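Cocosin 1 acidic chain (Cocos nucifera, PDB 5WPW) serves as a seed storage globulin, a nutrient reservoir whose subunits each carry two cupin domains and assemble into hexamers. Local coordinates at residues R49-P54 against E211-E216; M56-R61 against D145-D150; C79-Q84 against R101-K106; S287-V292 against S362-D367; I305-I310 against D367-S372. The protein carries 2 engineered substitutions. All coordinates share one frame; numbering follows the deposited sequence.

Contact 1: R49-P54 against E211-E216; sequences RGLLLP and EIVRAE
Leu51 and Val213 pair through two backbone bonds at the middle of an antiparallel ladder: Leu51 N reaches Val213 O at 2.8 Å and Val213 N reaches Leu51 O at 3.0 Å. Ala215 N to Arg49 O and Leu53 N to Glu211 O extend it in the two directions. At the non-hydrogen-bonded pairs, Gly50 with Arg214 and Leu52 with Ile212, CA-H...O contacts fill in, such as Gly50 CA to Val213 O at 3.3 Å.

Leu53 crosses Val213 at about a right angle, with CD2 3.8 Å from Val213 CG2. Leu52, its CG anti to the backbone N (chi1 -178°), lays CD1 against Ile212 CG1 at 3.8 Å and alongside the Glu211 side chain.

That buried carboxylate is held by a salt bridge to Arg44, while a water lies between its OE1 and Leu53 O. Asn391 of a second subunit packs on Leu51 and Ala215. The short strand 212-214 thus adds itself to strand 50-57 in the curled antiparallel sheet of the N-terminal cupin barrel.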
# COMPACT_ATOMS: atom_id res chain seq x y z
N ARG A 49 -40.24 -18.36 4.23
CA ARG A 49 -40.20 -18.45 5.69
C ARG A 49 -39.12 -19.41 6.19
O ARG A 49 -39.11 -19.75 7.39
CB ARG A 49 -41.58 -18.83 6.26
CG ARG A 49 -42.48 -17.60 6.54
CD ARG A 49 -42.54 -16.64 5.36
NE ARG A 49 -43.45 -15.52 5.59
CZ ARG A 49 -43.48 -14.41 4.85
NH1 ARG A 49 -42.63 -14.25 3.84
NH2 ARG A 49 -44.35 -13.45 5.14
N GLY A 50 -38.19 -19.82 5.33
CA GLY A 50 -37.07 -20.65 5.74
C GLY A 50 -35.88 -19.80 6.16
O GLY A 50 -35.54 -18.82 5.51
N LEU A 51 -35.25 -20.21 7.25
CA LEU A 51 -34.07 -19.57 7.82
C LEU A 51 -32.88 -20.51 7.69
O LEU A 51 -32.93 -21.64 8.18
CB LEU A 51 -34.32 -19.20 9.30
CG LEU A 51 -33.13 -18.83 10.18
CD1 LEU A 51 -32.64 -17.42 9.81
CD2 LEU A 51 -33.54 -18.91 11.63
N LEU A 52 -31.82 -20.05 7.01
CA LEU A 52 -30.53 -20.74 7.06
C LEU A 52 -29.84 -20.40 8.37
O LEU A 52 -29.51 -19.23 8.62
CB LEU A 52 -29.66 -20.32 5.88
CG LEU A 52 -28.28 -20.97 5.73
CD1 LEU A 52 -28.41 -22.47 5.50
CD2 LEU A 52 -27.57 -20.30 4.57
N LEU A 53 -29.59 -21.42 9.20
CA LEU A 53 -29.06 -21.21 10.54
C LEU A 53 -27.65 -20.62 10.50
O LEU A 53 -26.89 -20.88 9.56
CB LEU A 53 -29.03 -22.53 11.30
CG LEU A 53 -30.40 -23.20 11.36
CD1 LEU A 53 -30.30 -24.53 12.03
CD2 LEU A 53 -31.37 -22.24 12.04
N PRO A 54 -27.27 -19.87 11.53
CA PRO A 54 -25.94 -19.24 11.53
C PRO A 54 -24.82 -20.27 11.50
O PRO A 54 -24.88 -21.30 12.18
CB PRO A 54 -25.93 -18.42 12.81
CG PRO A 54 -27.03 -19.04 13.68
CD PRO A 54 -28.07 -19.48 12.70
N GLU A 211 -30.24 -27.58 8.35
CA GLU A 211 -29.70 -26.23 8.42
C GLU A 211 -30.60 -25.17 7.78
O GLU A 211 -30.28 -23.98 7.85
CB GLU A 211 -28.30 -26.18 7.78
CG GLU A 211 -28.30 -26.52 6.33
CD GLU A 211 -27.06 -26.00 5.61
OE1 GLU A 211 -26.37 -25.10 6.16
OE2 GLU A 211 -26.79 -26.48 4.49
N ILE A 212 -31.72 -25.56 7.18
CA ILE A 212 -32.73 -24.62 6.73
C ILE A 212 -34.03 -25.01 7.42
O ILE A 212 -34.58 -26.07 7.14
CB ILE A 212 -32.90 -24.62 5.21
CG1 ILE A 212 -31.54 -24.45 4.52
CG2 ILE A 212 -33.88 -23.54 4.80
CD1 ILE A 212 -31.56 -24.81 3.02
N VAL A 213 -34.50 -24.15 8.33
CA VAL A 213 -35.63 -24.47 9.21
C VAL A 213 -36.78 -23.50 8.95
O VAL A 213 -36.58 -22.38 8.47
CB VAL A 213 -35.19 -24.44 10.70
CG1 VAL A 213 -33.92 -25.24 10.87
CG2 VAL A 213 -35.04 -22.99 11.23
N ARG A 214 -38.00 -23.93 9.29
CA ARG A 214 -39.18 -23.12 9.04
C ARG A 214 -39.44 -22.20 10.23
O ARG A 214 -39.46 -22.65 11.38
CB ARG A 214 -40.40 -24.02 8.77
CG ARG A 214 -41.63 -23.30 8.20
CD ARG A 214 -41.60 -23.11 6.66
NE ARG A 214 -41.47 -24.36 5.91
CZ ARG A 214 -41.65 -24.49 4.59
NH1 ARG A 214 -41.99 -23.43 3.85
NH2 ARG A 214 -41.49 -25.68 4.01
N ALA A 215 -39.61 -20.91 9.95
CA ALA A 215 -40.12 -19.97 10.95
C ALA A 215 -41.62 -19.83 10.69
O ALA A 215 -42.03 -19.10 9.78
CB ALA A 215 -39.41 -18.62 10.86
N GLU A 216 -42.44 -20.52 11.48
CA GLU A 216 -43.87 -20.57 11.17
C GLU A 216 -44.58 -19.26 11.49
O GLU A 216 -45.61 -18.94 10.87
CB GLU A 216 -44.54 -21.74 11.89
CG GLU A 216 -45.85 -22.18 11.22
CD GLU A 216 -46.27 -23.60 11.60
OE1 GLU A 216 -46.98 -23.76 12.62
OE2 GLU A 216 -45.89 -24.54 10.88
O HOH W 1 -26.01 -23.21 7.80

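Contact 2: M56-R61 against D145-D150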
# COMPACT_ATOMS: atom_id res chain seq x y z
N MET A 56 -20.32 -20.60 10.05
CA MET A 56 -19.15 -19.95 9.48
C MET A 56 -18.30 -21.00 8.79
O MET A 56 -18.34 -22.18 9.14
CB MET A 56 -18.37 -19.14 10.51
CG MET A 56 -17.88 -19.88 11.70
SD MET A 56 -16.20 -20.50 11.42
CE MET A 56 -15.81 -21.05 13.08
N SER A 57 -17.55 -20.56 7.78
CA SER A 57 -16.76 -21.45 6.94
C SER A 57 -15.29 -21.05 6.99
O SER A 57 -14.95 -19.90 7.26
CB SER A 57 -17.24 -21.42 5.48
OG SER A 57 -18.53 -22.06 5.34
N ASN A 58 -14.41 -22.03 6.76
CA ASN A 58 -12.97 -21.80 6.71
C ASN A 58 -12.52 -21.09 5.45
O ASN A 58 -11.36 -20.67 5.38
CB ASN A 58 -12.21 -23.13 6.81
CG ASN A 58 -12.42 -24.04 5.56
OD1 ASN A 58 -13.52 -24.12 5.01
ND2 ASN A 58 -11.36 -24.73 5.14
N ALA A 59 -13.39 -20.95 4.46
CA ALA A 59 -13.04 -20.37 3.16
C ALA A 59 -13.90 -19.15 2.86
O ALA A 59 -15.10 -19.13 3.20
CB ALA A 59 -13.21 -21.41 2.06
N PRO A 60 -13.33 -18.11 2.26
CA PRO A 60 -14.16 -16.99 1.81
C PRO A 60 -15.03 -17.46 0.65
O PRO A 60 -14.70 -18.43 -0.04
CB PRO A 60 -13.15 -15.93 1.36
CG PRO A 60 -11.94 -16.74 0.93
CD PRO A 60 -11.91 -17.95 1.87
N ARG A 61 -16.17 -16.79 0.47
CA ARG A 61 -17.12 -17.21 -0.56
C ARG A 61 -17.81 -16.02 -1.22
O ARG A 61 -17.86 -14.92 -0.67
CB ARG A 61 -18.18 -18.15 0.03
CG ARG A 61 -19.36 -17.46 0.60
CD ARG A 61 -20.21 -18.43 1.39
NE ARG A 61 -19.73 -18.54 2.75
CZ ARG A 61 -20.41 -19.12 3.73
NH1 ARG A 61 -21.61 -19.64 3.48
NH2 ARG A 61 -19.90 -19.16 4.95
N ASP A 145 -5.55 -18.21 0.54
CA ASP A 145 -4.62 -18.19 1.66
C ASP A 145 -5.31 -17.88 2.97
O ASP A 145 -4.75 -18.18 4.03
CB ASP A 145 -3.50 -17.18 1.43
CG ASP A 145 -2.17 -17.69 1.93
OD1 ASP A 145 -2.13 -18.23 3.06
OD2 ASP A 145 -1.17 -17.59 1.18
N ALA A 146 -6.52 -17.33 2.93
CA ALA A 146 -7.27 -17.12 4.18
C ALA A 146 -7.53 -18.44 4.91
O ALA A 146 -7.57 -18.47 6.15
CB ALA A 146 -8.58 -16.39 3.88
N ASN A 147 -7.67 -19.52 4.17
CA ASN A 147 -7.99 -20.83 4.73
C ASN A 147 -6.69 -21.54 5.08
O ASN A 147 -5.98 -22.00 4.20
CB ASN A 147 -8.78 -21.65 3.72
CG ASN A 147 -8.86 -23.13 4.11
OD1 ASN A 147 -8.95 -23.46 5.29
ND2 ASN A 147 -8.84 -24.02 3.13
N GLN A 148 -6.38 -21.63 6.37
CA GLN A 148 -5.18 -22.33 6.80
C GLN A 148 -5.45 -23.76 7.23
O GLN A 148 -4.54 -24.42 7.73
CB GLN A 148 -4.48 -21.55 7.92
CG GLN A 148 -4.25 -20.06 7.61
CD GLN A 148 -3.30 -19.40 8.61
OE1 GLN A 148 -2.55 -20.08 9.30
NE2 GLN A 148 -3.33 -18.07 8.68
N LEU A 149 -6.68 -24.26 7.05
CA LEU A 149 -6.96 -25.69 7.25
C LEU A 149 -6.69 -26.47 5.97
O LEU A 149 -5.86 -26.06 5.15
CB LEU A 149 -8.40 -25.90 7.72
CG LEU A 149 -8.81 -25.16 8.99
CD1 LEU A 149 -10.28 -25.34 9.28
CD2 LEU A 149 -7.95 -25.61 10.18
N ASP A 150 -7.37 -27.60 5.78
CA ASP A 150 -7.20 -28.38 4.56
C ASP A 150 -7.97 -27.74 3.40
O ASP A 150 -8.83 -26.87 3.59
CB ASP A 150 -7.66 -29.82 4.78
CG ASP A 150 -8.96 -29.90 5.57
OD1 ASP A 150 -9.02 -29.36 6.69
OD2 ASP A 150 -9.93 -30.50 5.06
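Asn58, just past the end of strand 50-57, turns its side chain onto Asn147. Its CG sits between the backbone N and the carbonyl carbon (chi1 67°), which carries the amide across to the loop. There ND2 lies 2.7 Å from Asn147 OD1, but the hydrogen bond is weak, bent to 131°, and the two amide planes stand 79° apart. Firmer partners come from the residues just after the loop: ND2 also donates to Ser152 O, and OD1 accepts from Arg154 N. The back of the same side chain is apolar, with Asn58 CB 3.8 Å from Leu149 CD1, and the Asn58 carbonyl O comes within 3.2 Å of Asn147 CB.

The acceptor Asn147 OD1 is itself fixed by an Asx turn, taking Leu149 N at 3.0 Å, while Asn147 ND2 donates to Asp150 O at 2.9 Å and to Thr142 O. This is the loop between strands 134-140 and 155-157 of the first cupin domain, folded against the turn that joins strands 50-57 and 61-67.

Next along the chain, Ala59 merely brings CA up to Asn147 CB. Pro60 then rests the CD corner of its ring on Ala146 CB at 4.2 Å. Asp150, at the end of the facing segment, pairs with Arg154 and with Arg4 of a second subunit.

Contact 3: C79-Q84 against R101-K106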
# COMPACT_ATOMS: atom_id res chain seq x y z
N CYS A 79 -17.63 -5.32 16.28
CA CYS A 79 -18.40 -4.19 15.80
C CYS A 79 -19.63 -4.00 16.68
O CYS A 79 -20.18 -4.98 17.19
CB CYS A 79 -18.83 -4.42 14.35
SG CYS A 79 -17.36 -4.33 13.21
N PRO A 80 -20.06 -2.76 16.88
CA PRO A 80 -21.26 -2.51 17.70
C PRO A 80 -22.52 -2.94 17.00
O PRO A 80 -22.59 -2.96 15.76
CB PRO A 80 -21.25 -0.98 17.91
CG PRO A 80 -20.39 -0.44 16.79
CD PRO A 80 -19.39 -1.51 16.48
N GLU A 81 -23.54 -3.29 17.81
CA GLU A 81 -24.90 -3.48 17.31
C GLU A 81 -25.50 -2.12 17.03
O GLU A 81 -25.64 -1.30 17.94
CB GLU A 81 -25.75 -4.24 18.33
CG GLU A 81 -25.40 -5.69 18.48
CD GLU A 81 -24.13 -5.86 19.27
OE1 GLU A 81 -23.82 -4.96 20.09
OE2 GLU A 81 -23.42 -6.87 19.07
N THR A 82 -25.82 -1.85 15.77
CA THR A 82 -26.30 -0.53 15.41
C THR A 82 -27.78 -0.53 15.04
O THR A 82 -28.32 0.54 14.75
CB THR A 82 -25.50 0.06 14.26
OG1 THR A 82 -25.69 -0.77 13.12
CG2 THR A 82 -23.99 0.13 14.62
N PHE A 83 -28.43 -1.70 15.02
CA PHE A 83 -29.88 -1.79 14.83
C PHE A 83 -30.50 -2.08 16.20
O PHE A 83 -30.23 -3.14 16.78
CB PHE A 83 -30.26 -2.90 13.85
CG PHE A 83 -30.16 -2.52 12.40
CD1 PHE A 83 -29.22 -1.60 11.95
CD2 PHE A 83 -31.01 -3.12 11.47
CE1 PHE A 83 -29.14 -1.27 10.62
CE2 PHE A 83 -30.92 -2.79 10.13
CZ PHE A 83 -29.98 -1.86 9.70
N GLN A 84 -31.32 -1.16 16.70
CA GLN A 84 -31.81 -1.31 18.07
C GLN A 84 -33.12 -0.55 18.23
O GLN A 84 -33.38 0.45 17.56
CB GLN A 84 -30.77 -0.83 19.11
CG GLN A 84 -29.89 0.36 18.68
CD GLN A 84 -28.90 0.82 19.77
OE1 GLN A 84 -28.79 2.02 20.04
NE2 GLN A 84 -28.17 -0.12 20.37
N ARG A 101 -35.98 -3.95 23.61
CA ARG A 101 -36.72 -5.02 22.94
C ARG A 101 -35.81 -5.93 22.11
O ARG A 101 -35.86 -7.15 22.23
CB ARG A 101 -37.81 -4.42 22.04
CG ARG A 101 -38.48 -5.47 21.19
CD ARG A 101 -39.67 -4.95 20.42
NE ARG A 101 -39.31 -4.11 19.28
CZ ARG A 101 -38.62 -4.51 18.21
NH1 ARG A 101 -38.17 -5.76 18.10
NH2 ARG A 101 -38.37 -3.63 17.24
N ASP A 102 -34.97 -5.33 21.26
CA ASP A 102 -34.09 -6.09 20.39
C ASP A 102 -32.90 -5.19 20.05
O ASP A 102 -33.04 -3.97 19.99
CB ASP A 102 -34.84 -6.56 19.11
CG ASP A 102 -34.21 -7.81 18.43
OD1 ASP A 102 -33.16 -8.31 18.87
OD2 ASP A 102 -34.78 -8.28 17.39
N GLU A 103 -31.73 -5.79 19.92
CA GLU A 103 -30.62 -5.08 19.31
C GLU A 103 -29.74 -6.11 18.63
O GLU A 103 -29.53 -7.21 19.16
CB GLU A 103 -29.81 -4.25 20.32
CG GLU A 103 -28.76 -5.02 21.06
CD GLU A 103 -27.76 -4.13 21.77
OE1 GLU A 103 -27.03 -4.67 22.64
OE2 GLU A 103 -27.70 -2.92 21.47
N HIS A 104 -29.26 -5.78 17.45
CA HIS A 104 -28.43 -6.71 16.70
C HIS A 104 -27.65 -5.91 15.67
O HIS A 104 -27.81 -4.69 15.55
CB HIS A 104 -29.28 -7.80 16.06
CG HIS A 104 -30.41 -7.28 15.22
ND1 HIS A 104 -30.24 -6.92 13.90
CD2 HIS A 104 -31.72 -7.09 15.50
CE1 HIS A 104 -31.40 -6.49 13.42
NE2 HIS A 104 -32.31 -6.60 14.37
N GLN A 105 -26.80 -6.61 14.93
CA GLN A 105 -26.07 -5.93 13.88
C GLN A 105 -26.97 -5.72 12.68
O GLN A 105 -28.09 -6.26 12.58
CB GLN A 105 -24.81 -6.69 13.50
CG GLN A 105 -23.71 -6.53 14.53
CD GLN A 105 -22.39 -7.06 14.04
OE1 GLN A 105 -22.14 -7.10 12.82
NE2 GLN A 105 -21.51 -7.43 14.96
N LYS A 106 -26.47 -4.90 11.75
CA LYS A 106 -27.24 -4.46 10.60
C LYS A 106 -27.57 -5.65 9.70
O LYS A 106 -26.77 -6.57 9.55
CB LYS A 106 -26.45 -3.40 9.83
CG LYS A 106 -25.02 -3.82 9.53
CD LYS A 106 -24.18 -2.68 8.94
CE LYS A 106 -23.60 -1.77 10.03
NZ LYS A 106 -22.58 -0.81 9.47
O HOH W 2 -24.50 -3.09 13.41
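Phe83, its CG anti to the carbonyl carbon (chi1 -82°), turns one ring face to Lys106, whose CA stands almost over the ring centre, 3.7 Å from the centroid and 9° off the normal, a CH-pi contact. The two side chains cross at about a right angle, and Lys106 CB leans in to Phe83 CE1 at 3.5 Å. Phe83 CB in turn lies over the face of the His104 imidazole; the two rings themselves meet obliquely. That imidazole is fixed in rotation by ND1, which donates to Gln105 O, and by a hydrogen bond between NE2 and Leu222 N.

On the other face of this two-stranded antiparallel ribbon, Gln84 and Glu103 run side by side, amide and carboxylate nearly coplanar, with a weak bond of 3.0 Å from Gln84 NE2 to Glu103 OE2. The Gln84 amide is also held by a third subunit, OE1 accepting from its Val411 N and NE2 donating to its Asp409 O. Cys79, in the loop leading into the ribbon, forms the disulfide to Cys246 that links acidic and basic chains.

Glu81 OE1 and Glu103 OE1 approach to 4.1 Å. Arg382 of a second subunit salt-bridges both and Lys377 of the third binds Glu103 OE2, so the repulsion between these acids is probably offset by charges that arrive only on assembly.

Contact 4: S287-V292 against S362-D367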
# COMPACT_ATOMS: atom_id res chain seq x y z
N SER A 287 -13.80 -12.49 -8.00
CA SER A 287 -14.51 -11.56 -8.87
C SER A 287 -15.73 -12.30 -9.41
O SER A 287 -15.82 -13.52 -9.32
CB SER A 287 -13.60 -11.07 -10.02
OG SER A 287 -12.36 -10.57 -9.54
N ALA A 288 -16.65 -11.56 -10.01
CA ALA A 288 -17.81 -12.19 -10.63
C ALA A 288 -18.13 -11.48 -11.93
O ALA A 288 -17.68 -10.36 -12.19
CB ALA A 288 -19.03 -12.18 -9.69
N GLU A 289 -18.95 -12.14 -12.74
CA GLU A 289 -19.33 -11.62 -14.05
C GLU A 289 -20.73 -12.16 -14.36
O GLU A 289 -20.98 -13.34 -14.17
CB GLU A 289 -18.32 -12.07 -15.10
CG GLU A 289 -18.60 -11.59 -16.49
CD GLU A 289 -17.41 -11.79 -17.41
OE1 GLU A 289 -17.16 -12.94 -17.86
OE2 GLU A 289 -16.72 -10.79 -17.67
N ARG A 290 -21.62 -11.29 -14.80
CA ARG A 290 -22.94 -11.69 -15.30
C ARG A 290 -22.94 -11.48 -16.82
O ARG A 290 -22.69 -10.36 -17.27
CB ARG A 290 -24.03 -10.88 -14.61
CG ARG A 290 -25.41 -10.99 -15.27
CD ARG A 290 -25.86 -12.42 -15.31
NE ARG A 290 -27.32 -12.56 -15.29
CZ ARG A 290 -27.95 -13.72 -15.33
NH1 ARG A 290 -27.25 -14.85 -15.40
NH2 ARG A 290 -29.28 -13.77 -15.30
N VAL A 291 -23.09 -12.56 -17.58
CA VAL A 291 -23.13 -12.54 -19.04
C VAL A 291 -24.54 -12.90 -19.48
O VAL A 291 -25.07 -13.94 -19.09
CB VAL A 291 -22.11 -13.52 -19.65
CG1 VAL A 291 -22.15 -13.49 -21.16
CG2 VAL A 291 -20.70 -13.21 -19.15
N VAL A 292 -25.14 -12.05 -20.31
CA VAL A 292 -26.47 -12.32 -20.88
C VAL A 292 -26.33 -12.14 -22.39
O VAL A 292 -26.12 -11.02 -22.86
CB VAL A 292 -27.55 -11.39 -20.32
CG1 VAL A 292 -28.85 -11.52 -21.17
CG2 VAL A 292 -27.82 -11.69 -18.83
N SER A 362 -20.42 -16.08 -13.76
CA SER A 362 -19.13 -16.70 -13.56
C SER A 362 -18.54 -16.15 -12.29
O SER A 362 -18.68 -14.97 -11.99
CB SER A 362 -18.18 -16.44 -14.73
OG SER A 362 -18.66 -17.09 -15.89
N ILE A 363 -17.89 -17.02 -11.53
CA ILE A 363 -17.10 -16.63 -10.37
C ILE A 363 -15.65 -16.94 -10.69
O ILE A 363 -15.33 -18.06 -11.09
CB ILE A 363 -17.52 -17.39 -9.10
CG1 ILE A 363 -19.01 -17.20 -8.80
CG2 ILE A 363 -16.61 -16.99 -7.90
CD1 ILE A 363 -19.44 -15.74 -8.64
N LYS A 364 -14.77 -15.97 -10.49
CA LYS A 364 -13.37 -16.11 -10.89
C LYS A 364 -12.48 -16.01 -9.67
O LYS A 364 -12.77 -15.25 -8.75
CB LYS A 364 -13.01 -15.07 -11.96
CG LYS A 364 -13.93 -15.18 -13.19
CD LYS A 364 -13.54 -14.26 -14.36
CE LYS A 364 -14.39 -14.57 -15.61
NZ LYS A 364 -13.80 -13.95 -16.84
N THR A 365 -11.39 -16.79 -9.68
CA THR A 365 -10.54 -17.02 -8.50
C THR A 365 -9.44 -15.97 -8.37
O THR A 365 -8.28 -16.29 -8.12
CB THR A 365 -9.94 -18.43 -8.52
OG1 THR A 365 -9.05 -18.60 -9.64
CG2 THR A 365 -11.02 -19.50 -8.58
N SER A 366 -9.81 -14.70 -8.53
CA SER A 366 -8.89 -13.60 -8.32
C SER A 366 -9.71 -12.34 -8.16
O SER A 366 -10.74 -12.17 -8.81
CB SER A 366 -7.91 -13.46 -9.50
OG SER A 366 -6.91 -12.48 -9.24
N ASP A 367 -9.23 -11.45 -7.31
CA ASP A 367 -9.71 -10.10 -7.46
C ASP A 367 -9.24 -9.56 -8.80
O ASP A 367 -8.17 -9.93 -9.31
CB ASP A 367 -9.22 -9.19 -6.34
CG ASP A 367 -9.77 -7.78 -6.48
OD1 ASP A 367 -10.90 -7.66 -7.05
OD2 ASP A 367 -9.11 -6.82 -6.05
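Ser287 has OG anti to the carbonyl carbon, beside the backbone N (chi1 -52°), and this swings the hydroxyl toward Ser366 O. The modelled 2.4 Å between Ser287 OG and Ser366 O is too short to be taken literally, so the exact geometry of this close approach is doubtful. OG also accepts a hydrogen bond from Ala369 N, which joins the start of strand 287-293 to the loop after strand 357-364.

Glu289, its CG anti to the backbone N (chi1 -179°), and the extended Lys364 cross obliquely on the face that Ser287 and Ser362 also occupy. Their salt bridge is long, Glu289 OE1 to Lys364 NZ being 3.7 Å, and NZ has a hydrogen bond to Asn304 OD1 as its stronger partner.

Beneath these side chains runs a regular antiparallel ladder, part of the six-stranded sheet of the C-terminal cupin domain, in which strand 287-293 is flanked by 268-273 and 357-364. Ser287 and Lys364 exchange bonds in both directions, Lys364 N to Ser287 O at 2.9 Å. Glu289 and Ser362 do likewise, the bond from Ser362 N to Glu289 O measuring 2.8 Å. Between them sits the non-hydrogen-bonded pair of Ala288 and Ile363, its side chains on the opposite face, where Ile363 CD1 reaches Ala288 CB at 3.7 Å. Leu273 of the adjoining strand touches Ala288 as well.

Contact 5: I305-I310 against D367-S372; sequences INAHSI and DRAMVS
Asn306 grips the backbone of the facing segment with both ends of its amide, and this belongs to the tight part of the contact. OD1 accepts from Met370 N at 2.9 Å, while ND2 donates to Arg368 O at 3.2 Å along an almost straight line (178°). The Arg368 O atom lies in the amide plane of Asn306, although the donor stands above the plane of that carbonyl. With CG set between the backbone N and the carbonyl carbon (chi1 56°), the amide spans Ala369, whose CA is 3.3 Å from Asn306 OD1. One residue earlier, Ile305 N donates to Met370 O at 2.9 Å. The buried Ile305 side chain packs closely too, laying CD1 along the chain at Val371 and against Ser372 CB, 3.8 Å away, with Pro77 of a neighbouring subunit on both Ile305 and Ser372. Ala307 CB and Ala369 CB add an apolar contact at 4.1 Å.

The Ile305 backbone bond carries on the antiparallel pairing of strand 298-304 with strand 371-373 in the C-terminal cupin domain, at the point where the chain leaves the first of these strands and loops toward strand 309-314. The asparagine side chain takes over where backbone pairing stops.

The looser side is at Arg368. Partly exposed, it leads its side chain away from Asn306 to a long, weak ion pair with Glu276, and Thr244 of another subunit packs against it.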
# COMPACT_ATOMS: atom_id res chain seq x y z
N ILE A 305 -6.79 -14.54 -17.83
CA ILE A 305 -5.37 -14.25 -17.65
C ILE A 305 -4.90 -14.70 -16.29
O ILE A 305 -3.87 -15.38 -16.16
CB ILE A 305 -5.10 -12.75 -17.85
CG1 ILE A 305 -5.20 -12.39 -19.34
CG2 ILE A 305 -3.75 -12.38 -17.30
CD1 ILE A 305 -5.23 -10.91 -19.56
N ASN A 306 -5.64 -14.33 -15.24
CA ASN A 306 -5.12 -14.43 -13.88
C ASN A 306 -6.05 -15.21 -12.96
O ASN A 306 -5.95 -15.07 -11.74
CB ASN A 306 -4.84 -13.03 -13.30
CG ASN A 306 -6.06 -12.11 -13.31
OD1 ASN A 306 -7.08 -12.36 -13.98
ND2 ASN A 306 -5.94 -11.02 -12.58
N ALA A 307 -6.92 -16.06 -13.50
CA ALA A 307 -7.91 -16.72 -12.65
C ALA A 307 -8.54 -17.89 -13.39
O ALA A 307 -8.55 -17.93 -14.63
CB ALA A 307 -8.99 -15.74 -12.21
N HIS A 308 -9.05 -18.85 -12.62
CA HIS A 308 -10.00 -19.83 -13.15
C HIS A 308 -11.38 -19.19 -13.17
O HIS A 308 -11.68 -18.27 -12.40
CB HIS A 308 -10.07 -21.10 -12.29
CG HIS A 308 -8.74 -21.73 -12.00
ND1 HIS A 308 -7.95 -22.30 -12.97
CD2 HIS A 308 -8.09 -21.93 -10.83
CE1 HIS A 308 -6.86 -22.80 -12.42
NE2 HIS A 308 -6.92 -22.58 -11.12
N SER A 309 -12.24 -19.71 -14.05
CA SER A 309 -13.61 -19.25 -14.18
C SER A 309 -14.56 -20.41 -13.86
O SER A 309 -14.49 -21.47 -14.49
CB SER A 309 -13.86 -18.72 -15.59
OG SER A 309 -15.15 -18.15 -15.71
N ILE A 310 -15.43 -20.19 -12.88
CA ILE A 310 -16.46 -21.16 -12.49
C ILE A 310 -17.77 -20.64 -13.07
O ILE A 310 -18.37 -19.69 -12.56
CB ILE A 310 -16.53 -21.35 -10.98
CG1 ILE A 310 -15.20 -21.87 -10.45
CG2 ILE A 310 -17.63 -22.35 -10.62
CD1 ILE A 310 -14.28 -20.81 -9.93
N ASP A 367 -9.23 -11.45 -7.31
CA ASP A 367 -9.71 -10.10 -7.46
C ASP A 367 -9.24 -9.56 -8.80
O ASP A 367 -8.17 -9.93 -9.31
CB ASP A 367 -9.22 -9.19 -6.34
CG ASP A 367 -9.77 -7.78 -6.48
OD1 ASP A 367 -10.90 -7.66 -7.05
OD2 ASP A 367 -9.11 -6.82 -6.05
N ARG A 368 -10.05 -8.69 -9.39
CA ARG A 368 -9.76 -8.03 -10.66
C ARG A 368 -9.34 -9.06 -11.70
O ARG A 368 -8.31 -8.94 -12.38
CB ARG A 368 -8.71 -6.93 -10.45
CG ARG A 368 -9.23 -5.94 -9.39
CD ARG A 368 -8.43 -4.66 -9.28
NE ARG A 368 -7.02 -4.93 -9.08
CZ ARG A 368 -6.12 -3.98 -8.82
NH1 ARG A 368 -6.51 -2.72 -8.72
NH2 ARG A 368 -4.83 -4.31 -8.65
N ALA A 369 -10.14 -10.11 -11.80
CA ALA A 369 -9.94 -11.10 -12.84
C ALA A 369 -10.06 -10.41 -14.19
O ALA A 369 -10.91 -9.54 -14.39
CB ALA A 369 -10.99 -12.21 -12.71
N MET A 370 -9.17 -10.78 -15.11
CA MET A 370 -9.08 -10.16 -16.43
C MET A 370 -9.09 -11.24 -17.50
O MET A 370 -8.57 -12.34 -17.29
CB MET A 370 -7.78 -9.35 -16.58
CG MET A 370 -7.75 -8.10 -15.73
SD MET A 370 -6.35 -7.06 -16.15
CE MET A 370 -4.95 -8.14 -15.78
N VAL A 371 -9.68 -10.92 -18.65
CA VAL A 371 -9.59 -11.81 -19.79
C VAL A 371 -8.78 -11.13 -20.89
O VAL A 371 -8.62 -9.89 -20.95
CB VAL A 371 -10.98 -12.22 -20.35
CG1 VAL A 371 -11.82 -12.91 -19.26
CG2 VAL A 371 -11.67 -11.00 -20.92
N SER A 372 -8.27 -11.96 -21.80
CA SER A 372 -7.64 -11.52 -23.04
C SER A 372 -8.44 -12.07 -24.22
O SER A 372 -8.49 -13.29 -24.41
CB SER A 372 -6.21 -12.04 -23.10
OG SER A 372 -5.58 -11.59 -24.27

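In the fold
Contacts 1, 2 and 3 belong to the first cupin domain and close before contacts 4 and 5, of the second, open. They are nested: the hairpin-like contact 3 lies inside the loop closed by contact 2, itself inside that of contact 1. Contacts 1 and 2 share strand 50-57, their centres 24 Å apart. Contacts 4 and 5 alternate along the chain and touch, centres 8 Å apart, sharing Asp367; Ile363 O approaches Ile310 N across neighbouring strands 357-364 and 309-314. Contacts 3 and 5 lie on opposite sides of the chain's centre, about 38 Å between centres. All five adjoin other subunits, so both domains help build the hexamer.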